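BexL (Amycolatopsis orientalis, PDB 4XRW) probably catalyses ring closure and aromatisation of a polyketide intermediate, as the di-domain aromatase/cyclase of the BE-7585A biosynthetic pathway. Local coordinates at residues T54-D58 / V237-F241; T66-I71 / W82-L88; H243-K249 / H260-F266; S278-V282 / L310-S314. All coordinates share one frame; numbering follows the deposited sequence.

Contact 1 of 4, residues T54-D58 / V237-F241; sequences TVFVD and VRVCF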
# COMPACT_ATOMS: atom_id res chain seq x y z
N THR A 54 -0.20 4.72 2.09
CA THR A 54 0.64 3.72 2.75
C THR A 54 1.04 2.63 1.76
O THR A 54 0.20 2.02 1.10
CB THR A 54 -0.06 3.09 3.97
OG1 THR A 54 -0.44 4.13 4.90
CG2 THR A 54 0.87 2.16 4.66
N VAL A 55 2.34 2.38 1.68
CA VAL A 55 2.84 1.28 0.83
C VAL A 55 3.05 -0.01 1.63
O VAL A 55 2.74 -1.11 1.16
CB VAL A 55 4.13 1.69 0.11
CG1 VAL A 55 4.63 0.57 -0.77
CG2 VAL A 55 3.87 2.97 -0.73
N PHE A 56 3.59 0.10 2.84
CA PHE A 56 3.83 -1.10 3.66
C PHE A 56 4.11 -0.67 5.09
O PHE A 56 4.59 0.43 5.31
CB PHE A 56 5.00 -1.90 3.11
CG PHE A 56 5.26 -3.19 3.80
CD1 PHE A 56 4.32 -4.20 3.79
CD2 PHE A 56 6.48 -3.43 4.43
CE1 PHE A 56 4.57 -5.40 4.42
CE2 PHE A 56 6.71 -4.64 5.05
CZ PHE A 56 5.74 -5.61 5.04
N VAL A 57 3.81 -1.55 6.04
CA VAL A 57 4.09 -1.31 7.44
C VAL A 57 4.73 -2.56 8.00
O VAL A 57 4.23 -3.66 7.76
CB VAL A 57 2.81 -0.99 8.28
CG1 VAL A 57 3.22 -0.53 9.69
CG2 VAL A 57 1.96 0.05 7.61
N ASP A 58 5.83 -2.44 8.71
CA ASP A 58 6.20 -3.65 9.49
C ASP A 58 6.65 -3.28 10.87
O ASP A 58 6.65 -2.10 11.24
CB ASP A 58 7.23 -4.52 8.75
CG ASP A 58 8.61 -3.93 8.74
OD1 ASP A 58 8.75 -2.73 9.02
OD2 ASP A 58 9.56 -4.70 8.43
N VAL A 237 5.33 2.45 -6.27
CA VAL A 237 6.35 2.65 -5.26
C VAL A 237 6.61 1.29 -4.62
O VAL A 237 5.65 0.57 -4.29
CB VAL A 237 5.91 3.69 -4.22
CG1 VAL A 237 6.88 3.71 -3.05
CG2 VAL A 237 5.79 5.06 -4.88
N ARG A 238 7.87 0.88 -4.55
CA ARG A 238 8.25 -0.42 -4.03
C ARG A 238 9.18 -0.28 -2.82
O ARG A 238 10.02 0.61 -2.75
CB ARG A 238 8.96 -1.26 -5.13
CG ARG A 238 8.28 -1.15 -6.47
CD ARG A 238 8.59 -2.36 -7.39
NE ARG A 238 10.03 -2.49 -7.59
CZ ARG A 238 10.62 -3.47 -8.27
NH1 ARG A 238 9.89 -4.42 -8.81
NH2 ARG A 238 11.93 -3.49 -8.41
N VAL A 239 8.99 -1.19 -1.89
CA VAL A 239 9.85 -1.35 -0.76
C VAL A 239 10.53 -2.73 -0.83
O VAL A 239 9.86 -3.78 -0.83
CB VAL A 239 9.05 -1.24 0.55
CG1 VAL A 239 10.00 -1.21 1.70
CG2 VAL A 239 8.15 0.04 0.57
N CYS A 240 11.86 -2.70 -0.84
CA CYS A 240 12.68 -3.87 -1.11
C CYS A 240 13.45 -4.34 0.14
O CYS A 240 14.14 -3.55 0.80
CB CYS A 240 13.64 -3.52 -2.26
SG CYS A 240 12.76 -2.83 -3.69
N PHE A 241 13.35 -5.62 0.43
CA PHE A 241 13.97 -6.26 1.60
C PHE A 241 14.85 -7.42 1.08
O PHE A 241 14.34 -8.48 0.78
CB PHE A 241 12.90 -6.80 2.53
CG PHE A 241 11.98 -5.74 3.09
CD1 PHE A 241 12.30 -5.07 4.26
CD2 PHE A 241 10.81 -5.42 2.45
CE1 PHE A 241 11.46 -4.09 4.79
CE2 PHE A 241 9.95 -4.42 2.97
CZ PHE A 241 10.29 -3.76 4.14
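V55 presses both methyl branches toward strand 231-241 and has more surface covered than any other residue here. V55 CG1 lies 3.8 Å from V239 CG2. The same methyl also touches the backbone, with V55 CG1 3.7 Å from V237 O. The other branch serves V237: V55 CG2 and V237 CG1 are 3.9 Å apart, and the two side chains meet at about a right angle. With CG1 anti to its backbone N (chi1 -179°), V55 turns CG1 to V239 and CG2 to V237.

No hydrogen bond links the two segments. Their strand axes stay 7.4 Å apart at closest, and the contact is made mostly by side chains. BexL has two domains of the helix-grip fold, each with a seven-stranded antiparallel sheet. Strand 54-59 is outermost in the first sheet, and strand 231-241 belongs to the second, so the contact joins the two domains. A classic beta bulge at V55 and F56, opposite W72, lets two successive residues point toward the second domain.

F56 and F241 form the other half of the contact. Their ring planes lie oblique, 67° apart, with centroids separated by 5.7 Å. The rim atoms F56 CE2 and F241 CZ come within 3.8 Å. F56 CG is anti to the backbone N (chi1 -176°), which carries the ring out to F241. The F241 ring also meets W72 edge-to-face and takes a cation-pi contact from R245. D58 approaches F241 from the opposite direction, with D58 OD2 4.2 Å from F241 CE1.

Contact 2 of 4, residues T66-I71 / W82-L88; sequences TERIRI and WTSRREL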
# COMPACT_ATOMS: atom_id res chain seq x y z
N THR A 66 2.22 -2.66 23.88
CA THR A 66 2.93 -1.61 23.15
C THR A 66 3.76 -2.17 21.99
O THR A 66 4.23 -3.30 22.04
CB THR A 66 3.86 -0.80 24.07
OG1 THR A 66 4.29 0.39 23.39
CG2 THR A 66 5.08 -1.62 24.49
N GLU A 67 3.95 -1.36 20.95
CA GLU A 67 4.69 -1.80 19.78
C GLU A 67 5.31 -0.61 19.06
O GLU A 67 4.86 0.51 19.25
CB GLU A 67 3.78 -2.56 18.85
CG GLU A 67 2.73 -1.69 18.20
CD GLU A 67 1.81 -2.48 17.29
OE1 GLU A 67 1.64 -3.70 17.52
OE2 GLU A 67 1.26 -1.86 16.36
N ARG A 68 6.33 -0.85 18.25
CA ARG A 68 6.86 0.17 17.35
C ARG A 68 6.80 -0.36 15.93
O ARG A 68 7.15 -1.51 15.67
CB ARG A 68 8.28 0.54 17.72
CG ARG A 68 8.39 1.11 19.10
CD ARG A 68 9.87 1.26 19.49
NE ARG A 68 10.56 2.21 18.62
CZ ARG A 68 11.78 2.05 18.12
NH1 ARG A 68 12.51 0.97 18.40
NH2 ARG A 68 12.29 2.98 17.33
N ILE A 69 6.35 0.50 15.02
CA ILE A 69 6.16 0.11 13.63
C ILE A 69 6.89 1.10 12.74
O ILE A 69 7.19 2.23 13.14
CB ILE A 69 4.64 0.04 13.22
CG1 ILE A 69 3.94 1.39 13.48
CG2 ILE A 69 3.98 -1.10 13.92
CD1 ILE A 69 2.53 1.48 12.94
N ARG A 70 7.25 0.60 11.57
CA ARG A 70 7.89 1.36 10.52
C ARG A 70 6.94 1.41 9.34
O ARG A 70 6.48 0.37 8.87
CB ARG A 70 9.25 0.75 10.08
CG ARG A 70 9.97 1.67 9.13
CD ARG A 70 11.36 1.20 8.73
NE ARG A 70 12.20 0.98 9.91
CZ ARG A 70 12.91 1.93 10.52
NH1 ARG A 70 12.90 3.19 10.07
NH2 ARG A 70 13.63 1.62 11.59
N ILE A 71 6.63 2.63 8.92
CA ILE A 71 5.63 2.91 7.91
C ILE A 71 6.36 3.46 6.69
O ILE A 71 7.15 4.40 6.80
CB ILE A 71 4.62 3.93 8.38
CG1 ILE A 71 3.85 3.43 9.62
CG2 ILE A 71 3.64 4.26 7.29
CD1 ILE A 71 3.44 4.57 10.54
N TRP A 82 9.02 6.27 8.27
CA TRP A 82 9.17 6.79 9.64
C TRP A 82 8.67 5.73 10.62
O TRP A 82 8.09 4.72 10.22
CB TRP A 82 8.41 8.10 9.82
CG TRP A 82 6.93 8.00 9.80
CD1 TRP A 82 6.09 7.85 10.86
CD2 TRP A 82 6.10 8.06 8.64
NE1 TRP A 82 4.78 7.82 10.44
CE2 TRP A 82 4.76 7.94 9.07
CE3 TRP A 82 6.36 8.20 7.27
CZ2 TRP A 82 3.69 7.96 8.19
CZ3 TRP A 82 5.29 8.22 6.39
CH2 TRP A 82 3.97 8.11 6.85
N THR A 83 8.96 5.93 11.90
CA THR A 83 8.51 4.99 12.91
C THR A 83 7.52 5.67 13.84
O THR A 83 7.50 6.91 13.99
CB THR A 83 9.70 4.41 13.71
OG1 THR A 83 10.47 5.49 14.23
CG2 THR A 83 10.59 3.58 12.81
N SER A 84 6.68 4.84 14.41
CA SER A 84 5.59 5.21 15.28
C SER A 84 5.52 4.19 16.41
O SER A 84 5.68 2.97 16.20
CB SER A 84 4.27 5.26 14.48
OG SER A 84 3.18 5.73 15.28
N ARG A 85 5.26 4.69 17.60
CA ARG A 85 4.99 3.85 18.75
C ARG A 85 3.51 3.86 19.05
O ARG A 85 2.91 4.93 19.10
CB ARG A 85 5.76 4.33 19.97
CG ARG A 85 5.55 3.49 21.20
CD ARG A 85 6.42 3.96 22.34
NE ARG A 85 6.40 3.02 23.44
CZ ARG A 85 7.37 2.14 23.71
NH1 ARG A 85 8.47 2.09 22.96
NH2 ARG A 85 7.23 1.32 24.74
N ARG A 86 2.93 2.68 19.21
CA ARG A 86 1.49 2.57 19.44
C ARG A 86 1.18 1.73 20.68
O ARG A 86 1.93 0.84 21.05
CB ARG A 86 0.75 1.97 18.24
CG ARG A 86 1.14 2.58 16.89
CD ARG A 86 0.07 2.31 15.82
NE ARG A 86 -0.16 0.90 15.66
CZ ARG A 86 -1.21 0.36 15.04
NH1 ARG A 86 -2.19 1.11 14.53
NH2 ARG A 86 -1.27 -0.95 14.96
N GLU A 87 0.06 2.09 21.29
CA GLU A 87 -0.53 1.31 22.36
C GLU A 87 -1.95 0.96 21.97
O GLU A 87 -2.77 1.87 21.72
CB GLU A 87 -0.53 2.08 23.68
CG GLU A 87 0.86 2.28 24.25
CD GLU A 87 1.52 3.58 23.78
OE1 GLU A 87 0.80 4.61 23.61
OE2 GLU A 87 2.76 3.58 23.60
N LEU A 88 -2.25 -0.33 21.98
CA LEU A 88 -3.55 -0.83 21.49
C LEU A 88 -4.47 -1.23 22.66
O LEU A 88 -4.03 -1.91 23.57
CB LEU A 88 -3.34 -2.02 20.58
CG LEU A 88 -2.96 -1.73 19.11
CD1 LEU A 88 -1.66 -0.97 19.00
CD2 LEU A 88 -2.87 -3.02 18.32
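E67 and R86 form a salt bridge in which a single carboxylate oxygen takes two N-H groups. R86 NH2 is 3.0 Å from E67 OE2, and R86 NE is 3.2 Å from it. The oxygen lies in the guanidinium plane, while both nitrogens reach it from one face of the carboxylate. R86 is fixed further by the carbonyls of V41 and A42, and E67 OE1 by H59.

The backbones pair as an antiparallel beta hairpin of the first helix-grip domain. E67 with R86, I69 with S84 and I71 with W82 are hydrogen-bonded pairs; R68 with R85 and R70 with T83 are non-hydrogen-bonded.

W82 CG sits between its backbone N and carbonyl carbon (chi1 69°), bringing the indole alongside I71. I71 CG2 sits over the six-membered ring of W82, 4.1 Å from its centroid. I71 CD1 approaches W82 NE1 at 3.5 Å. The W82 side chain is about 4 Å from a bound MES, probably from the crystallisation liquor. On the opposite face, T83 CG2 lies over the R70 guanidinium, 3.6 Å from R70 NH1, which bonds N81.

Strand 54-59 flanks the hairpin along 67-73, and strand 94-99 along 80-89. W47 of helix 47-50 packs on I69, I71 and R86.

Contact 3 of 4, residues H243-K249 / H260-F266; sequences HHRIVYK and HTGRWDF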
# COMPACT_ATOMS: atom_id res chain seq x y z
N HIS A 243 16.97 -10.65 0.83
CA HIS A 243 16.67 -10.99 -0.55
C HIS A 243 15.39 -11.78 -0.58
O HIS A 243 15.29 -12.75 -1.32
CB HIS A 243 17.81 -11.82 -1.16
CG HIS A 243 19.10 -11.08 -1.23
ND1 HIS A 243 20.12 -11.26 -0.32
CD2 HIS A 243 19.52 -10.10 -2.07
CE1 HIS A 243 21.12 -10.45 -0.61
NE2 HIS A 243 20.79 -9.73 -1.67
N HIS A 244 14.40 -11.34 0.17
CA HIS A 244 13.22 -12.15 0.36
C HIS A 244 11.85 -11.53 0.04
O HIS A 244 10.84 -12.25 -0.08
CB HIS A 244 13.24 -12.67 1.81
CG HIS A 244 13.01 -11.60 2.84
ND1 HIS A 244 11.76 -11.32 3.35
CD2 HIS A 244 13.87 -10.77 3.47
CE1 HIS A 244 11.86 -10.36 4.25
NE2 HIS A 244 13.13 -10.00 4.34
N ARG A 245 11.78 -10.21 -0.13
CA ARG A 245 10.50 -9.60 -0.31
C ARG A 245 10.60 -8.25 -0.98
O ARG A 245 11.48 -7.48 -0.70
CB ARG A 245 9.81 -9.44 1.04
CG ARG A 245 8.40 -8.93 0.98
CD ARG A 245 7.79 -8.92 2.41
NE ARG A 245 8.56 -8.09 3.33
CZ ARG A 245 8.66 -8.27 4.65
NH1 ARG A 245 8.02 -9.27 5.25
NH2 ARG A 245 9.40 -7.43 5.37
N ILE A 246 9.65 -8.00 -1.87
CA ILE A 246 9.46 -6.68 -2.47
C ILE A 246 7.97 -6.39 -2.42
O ILE A 246 7.15 -7.14 -2.98
CB ILE A 246 9.97 -6.60 -3.92
CG1 ILE A 246 11.45 -6.87 -3.99
CG2 ILE A 246 9.64 -5.23 -4.53
CD1 ILE A 246 11.94 -7.07 -5.35
N VAL A 247 7.60 -5.32 -1.71
CA VAL A 247 6.21 -4.93 -1.55
C VAL A 247 5.95 -3.65 -2.34
O VAL A 247 6.83 -2.77 -2.37
CB VAL A 247 5.86 -4.66 -0.06
CG1 VAL A 247 4.38 -4.26 0.05
CG2 VAL A 247 6.16 -5.87 0.82
N TYR A 248 4.82 -3.53 -3.00
CA TYR A 248 4.59 -2.34 -3.80
C TYR A 248 3.14 -1.92 -3.85
O TYR A 248 2.23 -2.69 -3.47
CB TYR A 248 5.13 -2.53 -5.24
CG TYR A 248 4.45 -3.62 -6.04
CD1 TYR A 248 3.41 -3.32 -6.90
CD2 TYR A 248 4.87 -4.94 -5.93
CE1 TYR A 248 2.80 -4.32 -7.66
CE2 TYR A 248 4.26 -5.95 -6.68
CZ TYR A 248 3.21 -5.63 -7.53
OH TYR A 248 2.59 -6.60 -8.28
N LYS A 249 2.96 -0.68 -4.27
CA LYS A 249 1.65 -0.11 -4.51
C LYS A 249 1.69 0.68 -5.80
O LYS A 249 2.64 1.46 -6.02
CB LYS A 249 1.20 0.81 -3.35
CG LYS A 249 -0.03 1.64 -3.70
CD LYS A 249 -0.56 2.41 -2.50
CE LYS A 249 -1.49 1.59 -1.63
NZ LYS A 249 -2.09 2.38 -0.48
N HIS A 260 -4.41 -1.09 -6.23
CA HIS A 260 -3.66 -2.24 -6.66
C HIS A 260 -2.35 -2.27 -5.88
O HIS A 260 -1.50 -1.40 -6.06
CB HIS A 260 -3.37 -2.20 -8.17
CG HIS A 260 -2.45 -3.29 -8.61
ND1 HIS A 260 -1.54 -3.14 -9.63
CD2 HIS A 260 -2.29 -4.55 -8.14
CE1 HIS A 260 -0.84 -4.25 -9.77
NE2 HIS A 260 -1.28 -5.12 -8.88
N THR A 261 -2.21 -3.26 -5.03
CA THR A 261 -1.00 -3.49 -4.29
C THR A 261 -0.52 -4.89 -4.65
O THR A 261 -1.28 -5.73 -5.18
CB THR A 261 -1.22 -3.40 -2.77
OG1 THR A 261 -2.15 -4.39 -2.37
CG2 THR A 261 -1.76 -2.04 -2.37
N GLY A 262 0.74 -5.15 -4.39
CA GLY A 262 1.32 -6.46 -4.65
C GLY A 262 2.53 -6.74 -3.80
O GLY A 262 3.05 -5.87 -3.10
N ARG A 263 2.98 -7.98 -3.87
CA ARG A 263 4.08 -8.44 -3.08
C ARG A 263 4.80 -9.57 -3.85
O ARG A 263 4.14 -10.51 -4.32
CB ARG A 263 3.58 -8.91 -1.72
CG ARG A 263 4.57 -9.63 -0.86
CD ARG A 263 3.88 -9.98 0.45
NE ARG A 263 4.80 -10.45 1.48
CZ ARG A 263 4.80 -10.05 2.75
NH1 ARG A 263 3.93 -9.13 3.18
NH2 ARG A 263 5.68 -10.56 3.60
N TRP A 264 6.11 -9.44 -3.99
CA TRP A 264 6.97 -10.53 -4.46
C TRP A 264 7.61 -11.16 -3.23
O TRP A 264 8.14 -10.44 -2.38
CB TRP A 264 8.08 -10.03 -5.40
CG TRP A 264 7.63 -9.29 -6.63
CD1 TRP A 264 7.41 -7.94 -6.74
CD2 TRP A 264 7.38 -9.84 -7.91
NE1 TRP A 264 7.01 -7.63 -8.01
CE2 TRP A 264 6.99 -8.78 -8.75
CE3 TRP A 264 7.43 -11.13 -8.43
CZ2 TRP A 264 6.66 -8.98 -10.09
CZ3 TRP A 264 7.11 -11.32 -9.78
CH2 TRP A 264 6.72 -10.26 -10.58
N ASP A 265 7.61 -12.49 -3.15
CA ASP A 265 8.27 -13.21 -2.07
C ASP A 265 9.20 -14.26 -2.66
O ASP A 265 8.88 -14.86 -3.66
CB ASP A 265 7.27 -13.86 -1.11
CG ASP A 265 6.54 -12.84 -0.27
OD1 ASP A 265 7.14 -12.27 0.67
OD2 ASP A 265 5.35 -12.59 -0.58
N PHE A 266 10.37 -14.39 -2.05
CA PHE A 266 11.40 -15.33 -2.51
C PHE A 266 11.79 -16.12 -1.29
O PHE A 266 12.47 -15.61 -0.41
CB PHE A 266 12.58 -14.62 -3.14
CG PHE A 266 12.16 -13.55 -4.11
CD1 PHE A 266 11.82 -13.87 -5.40
CD2 PHE A 266 12.05 -12.22 -3.70
CE1 PHE A 266 11.41 -12.89 -6.29
CE2 PHE A 266 11.63 -11.24 -4.60
CZ PHE A 266 11.32 -11.58 -5.88
O HOH W 1 9.39 -12.84 2.45
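Y248 lays its ring over G262 in an antiparallel beta hairpin of the second helix-grip domain. The backbones are joined by five hydrogen bonds. Y248 with G262 and I246 with W264 each bond in both directions, and F266 N bonds H244 O. W264 N to I246 O is the shortest, at 2.7 Å. A classic beta bulge at H244 and R245, facing F241, begins the strand.

Aromatic contacts gather on the face that carries Y248 and W264. CG of Y248 lies between its backbone N and carbonyl carbon (chi1 64°), and this folds the ring across the neighbouring strand. G262 has no side chain, and the ring packs directly on its CA, which is 3.8 Å from the Y248 ring centroid. The edge of Y248 is directed at the face of H260 in an offset edge-to-face pair, while W264 NE1 comes to 3.5 Å from Y248 CE2. Cut back to alanine, Y248 would no longer cover G262, and W264 and H260 would probably lose their common aromatic neighbour.

Polar side chains dominate the other face, with V247 among them. R263 NE bonds D265 OD1 at 3.1 Å, nearly straight at 170°, on the syn lone pair. This salt bridge runs along one strand, beside R245. A water ties that carboxylate to H244, just before the strand: it donates to D265 OD1 at 2.9 Å and to H244 O at 3.0 Å, and also bonds H244 ND1.

Contact 4 of 4, residues S278-V282 / L310-S314; sequences SEHTV and LSTNS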
# COMPACT_ATOMS: atom_id res chain seq x y z
N SER A 278 4.29 -14.05 -6.75
CA SER A 278 3.78 -12.72 -7.04
C SER A 278 2.34 -12.66 -6.60
O SER A 278 1.49 -13.35 -7.18
CB SER A 278 3.88 -12.42 -8.53
OG SER A 278 3.34 -11.18 -8.87
N GLU A 279 2.06 -11.84 -5.58
CA GLU A 279 0.71 -11.66 -5.05
C GLU A 279 0.15 -10.33 -5.52
O GLU A 279 0.89 -9.37 -5.67
CB GLU A 279 0.74 -11.71 -3.53
CG GLU A 279 -0.65 -11.57 -2.88
CD GLU A 279 -1.11 -10.12 -2.64
OE1 GLU A 279 -0.39 -9.13 -2.96
OE2 GLU A 279 -2.24 -9.98 -2.12
N HIS A 280 -1.14 -10.29 -5.75
CA HIS A 280 -1.82 -9.07 -6.08
C HIS A 280 -3.08 -8.91 -5.26
O HIS A 280 -3.79 -9.84 -5.10
CB HIS A 280 -2.23 -9.00 -7.52
CG HIS A 280 -1.10 -9.13 -8.49
ND1 HIS A 280 -0.53 -8.05 -9.11
CD2 HIS A 280 -0.49 -10.21 -9.00
CE1 HIS A 280 0.42 -8.46 -9.92
NE2 HIS A 280 0.46 -9.77 -9.87
N THR A 281 -3.31 -7.71 -4.78
CA THR A 281 -4.60 -7.33 -4.18
C THR A 281 -5.19 -6.17 -4.99
O THR A 281 -4.53 -5.12 -5.26
CB THR A 281 -4.46 -6.94 -2.70
OG1 THR A 281 -4.14 -8.10 -1.90
CG2 THR A 281 -5.77 -6.34 -2.18
N VAL A 282 -6.45 -6.35 -5.40
CA VAL A 282 -7.13 -5.36 -6.20
C VAL A 282 -8.47 -4.97 -5.57
O VAL A 282 -9.16 -5.83 -5.05
CB VAL A 282 -7.40 -5.86 -7.63
CG1 VAL A 282 -8.13 -4.80 -8.45
CG2 VAL A 282 -6.09 -6.20 -8.34
N LEU A 310 -3.06 -9.03 -15.01
CA LEU A 310 -2.03 -9.01 -13.98
C LEU A 310 -1.31 -10.35 -13.84
O LEU A 310 -0.09 -10.39 -13.70
CB LEU A 310 -2.64 -8.61 -12.62
CG LEU A 310 -3.15 -7.18 -12.57
CD1 LEU A 310 -3.80 -6.98 -11.20
CD2 LEU A 310 -2.07 -6.13 -12.81
N SER A 311 -2.07 -11.43 -13.87
CA SER A 311 -1.53 -12.76 -13.61
C SER A 311 -0.68 -13.21 -14.79
O SER A 311 0.34 -13.87 -14.61
CB SER A 311 -2.65 -13.76 -13.36
OG SER A 311 -2.13 -15.04 -13.03
N THR A 312 -1.10 -12.83 -15.99
CA THR A 312 -0.31 -13.12 -17.18
C THR A 312 1.07 -12.43 -17.13
O THR A 312 2.09 -13.10 -17.33
CB THR A 312 -1.10 -12.70 -18.43
OG1 THR A 312 -2.22 -13.59 -18.57
CG2 THR A 312 -0.25 -12.76 -19.69
N ASN A 313 1.11 -11.13 -16.84
CA ASN A 313 2.36 -10.39 -16.77
C ASN A 313 3.23 -10.91 -15.63
O ASN A 313 4.44 -10.94 -15.76
CB ASN A 313 2.12 -8.88 -16.57
CG ASN A 313 1.96 -8.10 -17.89
OD1 ASN A 313 2.34 -8.55 -18.97
ND2 ASN A 313 1.40 -6.89 -17.78
N SER A 314 2.62 -11.31 -14.51
CA SER A 314 3.40 -11.80 -13.38
C SER A 314 4.06 -13.17 -13.66
O SER A 314 5.23 -13.38 -13.34
CB SER A 314 2.54 -11.90 -12.12
OG SER A 314 2.42 -10.64 -11.48
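The H280 imidazole has L310 on one face and S314 at its edge. L310 CB stands 4.1 Å from the ring centroid, only 12° off the normal, in a CH-pi contact over the centre. S314 OG lies near the ring plane and hydrogen-bonds H280 NE2 at 2.7 Å. Two more rings, those of F175 and H260, meet H280 from neighbouring strands.

This is the packing of the long helix on the sheet that gives the helix-grip fold its name. Here helix 299-326 is held against the antiparallel sheet of the second domain. Strand 278-282 and helix 310-314 run nearly antiparallel, their axes 9.5 Å apart at closest.

The polar part centres on S314. Besides H280, its OG hydrogen-bonds S278 OG at 2.8 Å, so the hydroxyl is gripped by two strand residues. The backbone bond from S314 N to L310 O sets the two helix residues one turn apart, and both face the strand. H280 CG is anti to the carbonyl carbon (chi1 -58°), which turns one face of the ring to L310 and its NE2 edge to S314. H280 ND1 is used too, bonding H260 NE2. Without the imidazole, as with an alanine here, S314 OG and H260 NE2 would each probably lose a partner, and a gap would open beneath L310.

L310 also packs farther along the strand, with its CD1 3.7 Å from V282 CG2.

Contacts 2 and 3 are hairpins, one in each helix-grip sheet, at different places in the strand order, and backbone hydrogen bonds dominate both. Contact 1 joins those sheets and has no hydrogen bond across it. It touches both hairpins: D58 pairs with R70 of contact 2, and V239 with V247 of contact 3. Contact 4 lies beyond contact 3 in the second sheet, and neighbouring strands share backbone bonds there. It is the most buried of the four, with a small polar network between helix and strand. The other three are partly buried. Contacts 2 and 4 sit on opposite sides of the chain's centre, their centres about 30 Å apart.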